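Local coordinates for protein orotidine 5'-phosphate decarboxylase (Lactobacillus acidophilus, PDB 3TFX) that probably catalyses the decarboxylation of orotidine 5'-monophosphate to uridine 5'-monophosphate, the last step of de novo UMP synthesis, as a homodimer with a TIM-barrel fold, at residues V7-D12 and A227-I232; D103-G108 and P116-V121; E173-G176 and L180-T183. All coordinates share one frame; numbering follows the deposited sequence.

Contact 1. Residues V7-D12 and A227-I232; sequences VIVALD and AAYEAI
One face of the Tyr229 ring carries the methyl CG2 of Val9, and the ring edge near the hydroxyl meets the backbone carbonyl of Val7. In this TIM barrel, helix 225-236, the last of the chain, covers the first of the eight parallel strands, 7-10, from outside. The short strand and helix axes run roughly antiparallel, at 146° and 9.6 Å at closest approach. Val9 CG2 stands 3.7 Å from the centroid of the Tyr229 ring and 18° off its normal, a CH-pi contact displaced toward the CE1 and CZ rim. CG anti to the backbone N (chi1 -171°) lets the Tyr229 ring extend from the helix until its hydroxyl meets the strand backbone. There Tyr229 OH donates to Val7 O at 2.7 Å, nearly in line with the C=O and tilted modestly from the carbonyl plane. The same hydroxyl is hydrogen-bonded to the backbone N of Phe33, so one buried phenol oxygen bridges strand 7-10 and its neighbour 33-36. Beside this polar link, Val7 CG1 wedges between the ring and Ile232, lying 3.7 Å from Tyr229 CE1. Ile219 of helix 217-220 packs against both Tyr229 and Ile232, while Lys233 makes a cation-pi contact with the ring. Farther along segment 7-12, Asp12 is predicted to bind substrate; the helix packs behind a strand that leads into the probable active site. The Val7 and Ile232 side chains cross at about a right angle, with Val7 CG1 3.7 Å from Ile232 CG2.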
# COMPACT_ATOMS: atom_id res chain seq x y z
N VAL A 7 0.20 -12.61 20.31
CA VAL A 7 -0.03 -13.54 19.20
C VAL A 7 -1.14 -12.91 18.36
O VAL A 7 -2.22 -12.61 18.88
CB VAL A 7 -0.40 -14.96 19.70
CG1 VAL A 7 -0.75 -15.92 18.50
CG2 VAL A 7 0.73 -15.53 20.55
N ILE A 8 -0.86 -12.67 17.08
CA ILE A 8 -1.79 -11.94 16.21
C ILE A 8 -2.44 -12.91 15.21
O ILE A 8 -1.73 -13.60 14.49
CB ILE A 8 -1.06 -10.81 15.42
CG1 ILE A 8 -0.43 -9.80 16.40
CG2 ILE A 8 -2.02 -10.11 14.43
CD1 ILE A 8 0.63 -8.89 15.79
N VAL A 9 -3.77 -12.93 15.15
CA VAL A 9 -4.44 -13.87 14.24
C VAL A 9 -4.62 -13.28 12.83
O VAL A 9 -5.29 -12.27 12.65
CB VAL A 9 -5.78 -14.36 14.85
CG1 VAL A 9 -6.40 -15.46 13.99
CG2 VAL A 9 -5.53 -14.90 16.27
N ALA A 10 -4.00 -13.92 11.84
CA ALA A 10 -4.12 -13.45 10.46
C ALA A 10 -5.45 -13.87 9.86
O ALA A 10 -5.72 -15.07 9.71
CB ALA A 10 -2.97 -13.96 9.62
N LEU A 11 -6.27 -12.88 9.53
CA LEU A 11 -7.57 -13.12 8.94
C LEU A 11 -7.51 -12.80 7.45
O LEU A 11 -7.39 -11.64 7.06
CB LEU A 11 -8.64 -12.26 9.63
CG LEU A 11 -8.75 -12.37 11.15
CD1 LEU A 11 -9.88 -11.51 11.67
CD2 LEU A 11 -8.93 -13.82 11.61
N ASP A 12 -7.59 -13.85 6.65
CA ASP A 12 -7.60 -13.74 5.20
C ASP A 12 -9.02 -14.03 4.74
O ASP A 12 -9.37 -15.18 4.46
CB ASP A 12 -6.61 -14.75 4.60
CG ASP A 12 -5.16 -14.54 5.08
OD1 ASP A 12 -4.79 -13.39 5.42
OD2 ASP A 12 -4.38 -15.52 5.11
N ALA A 227 -9.27 -22.24 21.84
CA ALA A 227 -8.30 -23.06 22.56
C ALA A 227 -6.97 -23.18 21.79
O ALA A 227 -5.91 -23.26 22.41
CB ALA A 227 -8.88 -24.43 22.86
N ALA A 228 -7.01 -23.18 20.46
CA ALA A 228 -5.78 -23.17 19.68
C ALA A 228 -5.01 -21.87 19.89
O ALA A 228 -3.79 -21.88 19.94
CB ALA A 228 -6.06 -23.39 18.22
N TYR A 229 -5.74 -20.78 20.02
CA TYR A 229 -5.17 -19.43 20.20
C TYR A 229 -4.53 -19.31 21.58
O TYR A 229 -3.40 -18.84 21.72
CB TYR A 229 -6.29 -18.38 20.02
CG TYR A 229 -5.88 -16.91 19.97
CD1 TYR A 229 -4.59 -16.53 19.60
CD2 TYR A 229 -6.80 -15.91 20.25
CE1 TYR A 229 -4.22 -15.17 19.53
CE2 TYR A 229 -6.45 -14.54 20.18
CZ TYR A 229 -5.16 -14.18 19.81
OH TYR A 229 -4.79 -12.85 19.75
N GLU A 230 -5.26 -19.73 22.61
CA GLU A 230 -4.79 -19.65 23.98
C GLU A 230 -3.57 -20.55 24.19
O GLU A 230 -2.63 -20.18 24.89
CB GLU A 230 -5.92 -20.03 24.96
CG GLU A 230 -7.04 -18.99 25.13
CD GLU A 230 -6.53 -17.60 25.49
OE1 GLU A 230 -5.85 -17.44 26.53
OE2 GLU A 230 -6.81 -16.65 24.72
N ALA A 231 -3.59 -21.75 23.59
CA ALA A 231 -2.43 -22.65 23.65
C ALA A 231 -1.18 -22.04 23.00
O ALA A 231 -0.05 -22.23 23.47
CB ALA A 231 -2.75 -23.98 23.01
N ILE A 232 -1.37 -21.30 21.91
CA ILE A 232 -0.24 -20.68 21.24
C ILE A 232 0.30 -19.47 22.02
O ILE A 232 1.52 -19.30 22.11
CB ILE A 232 -0.56 -20.34 19.78
CG1 ILE A 232 -0.55 -21.63 18.93
CG2 ILE A 232 0.46 -19.34 19.23
CD1 ILE A 232 -1.22 -21.50 17.57

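Contact 2. Residues D103-G108 and P116-V121; sequences DGLIAG and PKLLAV
An unusual pair of torsions in Leu105 (chi1 -99°, chi2 18°) sends CD2 from helix 95-108 to the side chain of Leu118, whose CG lies anti to its own backbone N (chi1 177°). The methyl Leu105 CD2 settles 3.6 Å from Leu118 CB, with Leu118 CD1 next at 3.9 Å, and the two leucines cross at about a right angle. Nearer the start of strand 117-121, the branch carbon Leu105 CG approaches the proline ring at Pro116 CB, 4.1 Å away. Leu105 thus spans the loop-to-strand junction, with its branch carbon near the pyrrolidine and its CD2 methyl on Leu118, which faces the helix. This is the helix-to-strand half of a beta-alpha-beta unit, strand 86-90, helix 95-108 and strand 117-121, in the barrel wall. Ala76 and Ala80 of the preceding helix 69-80 extend the apolar layer, touching Leu105 and Pro116 respectively, while Ile98 and Ala101 of helix 95-108 also touch Leu118. One turn back in that helix, Lys102 NZ makes a weak hydrogen bond to Pro116 O. Between segments 103-108 and 116-121 themselves there is none: all three touching residues are buried, and the two are held together by van der Waals contact and the exclusion of water.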
# COMPACT_ATOMS: atom_id res chain seq x y z
N ASP A 103 5.15 10.39 11.99
CA ASP A 103 4.58 11.71 12.34
C ASP A 103 3.08 11.76 12.07
O ASP A 103 2.31 12.34 12.85
CB ASP A 103 5.26 12.84 11.57
CG ASP A 103 6.69 13.05 11.99
OD1 ASP A 103 7.02 12.77 13.15
OD2 ASP A 103 7.50 13.50 11.14
N GLY A 104 2.68 11.16 10.96
CA GLY A 104 1.25 10.99 10.65
C GLY A 104 0.52 10.16 11.70
O GLY A 104 -0.57 10.53 12.13
N LEU A 105 1.12 9.03 12.08
CA LEU A 105 0.57 8.19 13.16
C LEU A 105 0.36 8.99 14.45
O LEU A 105 -0.71 8.94 15.06
CB LEU A 105 1.51 6.98 13.41
CG LEU A 105 1.25 5.57 12.83
CD1 LEU A 105 0.28 5.50 11.66
CD2 LEU A 105 2.54 4.79 12.52
N ILE A 106 1.38 9.75 14.85
CA ILE A 106 1.31 10.63 16.03
C ILE A 106 0.17 11.66 15.93
O ILE A 106 -0.61 11.84 16.88
CB ILE A 106 2.68 11.32 16.30
CG1 ILE A 106 3.74 10.25 16.64
CG2 ILE A 106 2.57 12.37 17.41
CD1 ILE A 106 5.16 10.78 16.84
N ALA A 107 0.06 12.32 14.78
CA ALA A 107 -0.97 13.35 14.55
C ALA A 107 -2.39 12.79 14.57
O ALA A 107 -3.32 13.48 14.98
CB ALA A 107 -0.70 14.06 13.22
N GLY A 108 -2.56 11.55 14.13
CA GLY A 108 -3.89 10.95 14.03
C GLY A 108 -4.36 10.20 15.26
O GLY A 108 -5.52 9.80 15.33
N PRO A 116 -0.12 4.03 17.36
CA PRO A 116 0.13 2.76 16.68
C PRO A 116 1.63 2.54 16.44
O PRO A 116 2.38 3.50 16.24
CB PRO A 116 -0.59 2.93 15.34
CG PRO A 116 -1.67 3.90 15.60
CD PRO A 116 -1.19 4.81 16.70
N LYS A 117 2.06 1.28 16.47
CA LYS A 117 3.45 0.95 16.19
C LYS A 117 3.65 0.89 14.68
O LYS A 117 2.83 0.31 13.98
CB LYS A 117 3.85 -0.38 16.86
CG LYS A 117 3.68 -0.38 18.37
CD LYS A 117 4.94 0.17 19.02
CE LYS A 117 4.66 1.19 20.11
NZ LYS A 117 4.28 0.59 21.41
N LEU A 118 4.71 1.51 14.18
CA LEU A 118 5.00 1.53 12.75
C LEU A 118 5.99 0.44 12.42
O LEU A 118 7.12 0.44 12.90
CB LEU A 118 5.58 2.89 12.33
CG LEU A 118 6.01 3.10 10.88
CD1 LEU A 118 4.82 2.95 9.93
CD2 LEU A 118 6.68 4.49 10.73
N LEU A 119 5.59 -0.48 11.57
CA LEU A 119 6.46 -1.58 11.22
C LEU A 119 6.88 -1.47 9.77
O LEU A 119 6.05 -1.23 8.89
CB LEU A 119 5.73 -2.92 11.46
CG LEU A 119 5.15 -3.15 12.86
CD1 LEU A 119 4.17 -4.32 12.84
CD2 LEU A 119 6.27 -3.40 13.86
N ALA A 120 8.17 -1.67 9.51
CA ALA A 120 8.69 -1.60 8.15
C ALA A 120 8.72 -2.96 7.51
O ALA A 120 9.17 -3.95 8.12
CB ALA A 120 10.08 -0.98 8.12
N VAL A 121 8.20 -3.02 6.30
CA VAL A 121 8.41 -4.15 5.44
C VAL A 121 9.72 -3.92 4.74
O VAL A 121 10.08 -2.79 4.38
CB VAL A 121 7.27 -4.33 4.42
CG1 VAL A 121 7.68 -5.26 3.26
CG2 VAL A 121 6.02 -4.86 5.15

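Contact 3. Residues E173-G176 and L180-T183; sequences ENIG and LYVT
Tyr181 OH donates a hydrogen bond to the backbone oxygen Gly176 O, at 2.6 Å. The acceptor lies at the ring edge, in the plane of the phenol, and the hydroxyl in turn lies in the carbonyl plane on a lone pair, at a C=O to donor angle of 140°. Ile175 also packs on the phenol oxygen, its CB 3.4 Å and its CG2 3.6 Å from Tyr181 OH. The carbonyl is presented by Gly176, the first residue past helix 168-175, where a positive phi (93°) with psi -166° turns the chain; a CB there would jam against the preceding carbonyl oxygen. A phenylalanine in place of Tyr181 would probably leave Gly176 O without this donor and the turn that follows helix 168-175 less firmly fixed. Farther out, the Tyr181 ring is packed against Val168, Leu171 and His172 of the helix, and Ile175 rests on Ala150, Lys151 and Lys154 of helix 142-155. The contact closes the second half of the beta-alpha-beta unit formed by strand 160-162, helix 168-175 and strand 180-183, with strand 180-183 hydrogen-bonded to strand 160-162 on one flank and strand 212-215 following it on the other.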
# COMPACT_ATOMS: atom_id res chain seq x y z
N GLU A 173 21.05 -8.48 16.52
CA GLU A 173 22.50 -8.24 16.65
C GLU A 173 22.88 -6.82 16.26
O GLU A 173 23.71 -6.19 16.90
CB GLU A 173 23.30 -9.19 15.73
CG GLU A 173 23.81 -10.48 16.36
CD GLU A 173 25.14 -10.30 17.12
OE1 GLU A 173 25.85 -11.31 17.31
OE2 GLU A 173 25.46 -9.18 17.57
N ASN A 174 22.28 -6.33 15.17
CA ASN A 174 22.56 -4.99 14.65
C ASN A 174 21.69 -3.85 15.21
O ASN A 174 22.16 -2.72 15.34
CB ASN A 174 22.49 -5.02 13.12
CG ASN A 174 23.62 -5.83 12.51
OD1 ASN A 174 24.69 -5.29 12.26
ND2 ASN A 174 23.39 -7.12 12.29
N ILE A 175 20.43 -4.15 15.53
CA ILE A 175 19.47 -3.09 15.88
C ILE A 175 19.13 -3.02 17.38
O ILE A 175 18.87 -1.94 17.90
CB ILE A 175 18.20 -3.17 15.01
CG1 ILE A 175 18.57 -2.87 13.54
CG2 ILE A 175 17.12 -2.20 15.52
CD1 ILE A 175 17.54 -3.28 12.51
N GLY A 176 19.13 -4.15 18.07
CA GLY A 176 18.95 -4.15 19.53
C GLY A 176 17.51 -4.33 20.00
O GLY A 176 16.64 -4.69 19.22
N LEU A 180 10.66 -3.79 17.55
CA LEU A 180 9.77 -4.95 17.49
C LEU A 180 10.13 -5.83 16.31
O LEU A 180 10.13 -5.38 15.17
CB LEU A 180 8.31 -4.50 17.40
CG LEU A 180 7.78 -3.73 18.62
CD1 LEU A 180 6.46 -3.09 18.30
CD2 LEU A 180 7.68 -4.62 19.92
N TYR A 181 10.42 -7.10 16.58
CA TYR A 181 10.64 -8.06 15.50
C TYR A 181 9.37 -8.89 15.36
O TYR A 181 9.10 -9.76 16.20
CB TYR A 181 11.90 -8.89 15.77
CG TYR A 181 13.11 -8.01 16.04
CD1 TYR A 181 13.87 -7.52 14.98
CD2 TYR A 181 13.45 -7.63 17.33
CE1 TYR A 181 14.98 -6.69 15.21
CE2 TYR A 181 14.57 -6.80 17.57
CZ TYR A 181 15.31 -6.33 16.50
OH TYR A 181 16.39 -5.50 16.71
N VAL A 182 8.58 -8.59 14.33
CA VAL A 182 7.27 -9.20 14.12
C VAL A 182 7.36 -10.28 13.04
O VAL A 182 7.73 -9.99 11.89
CB VAL A 182 6.20 -8.15 13.76
CG1 VAL A 182 4.84 -8.82 13.45
CG2 VAL A 182 6.07 -7.12 14.90
N THR A 183 7.05 -11.52 13.42
CA THR A 183 7.35 -12.70 12.60
C THR A 183 6.11 -13.54 12.24
O THR A 183 5.54 -14.19 13.12
CB THR A 183 8.39 -13.61 13.30
OG1 THR A 183 7.82 -14.14 14.50
CG2 THR A 183 9.65 -12.84 13.68

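In the fold
All three contacts join a helix on the outside of one eight-stranded parallel barrel to a strand of its wall. Contact 1 pairs the first strand with the last helix, so its segments enclose most of the chain; contacts 2 and 3 follow one another within that span, each closing a local beta-alpha-beta unit. The centre of contact 1 lies about 24 Å from that of contact 2, on the opposite side of the chain's centre. The centres of contact 2 and contact 3 are about 17 Å apart, and only these two touch: Leu119 CD2 lies 3.9 Å from Val182 CG2. Helix-to-strand contacts thus occur on different parts of the barrel wall, two through tyrosine hydroxyls and one through apolar side chains alone.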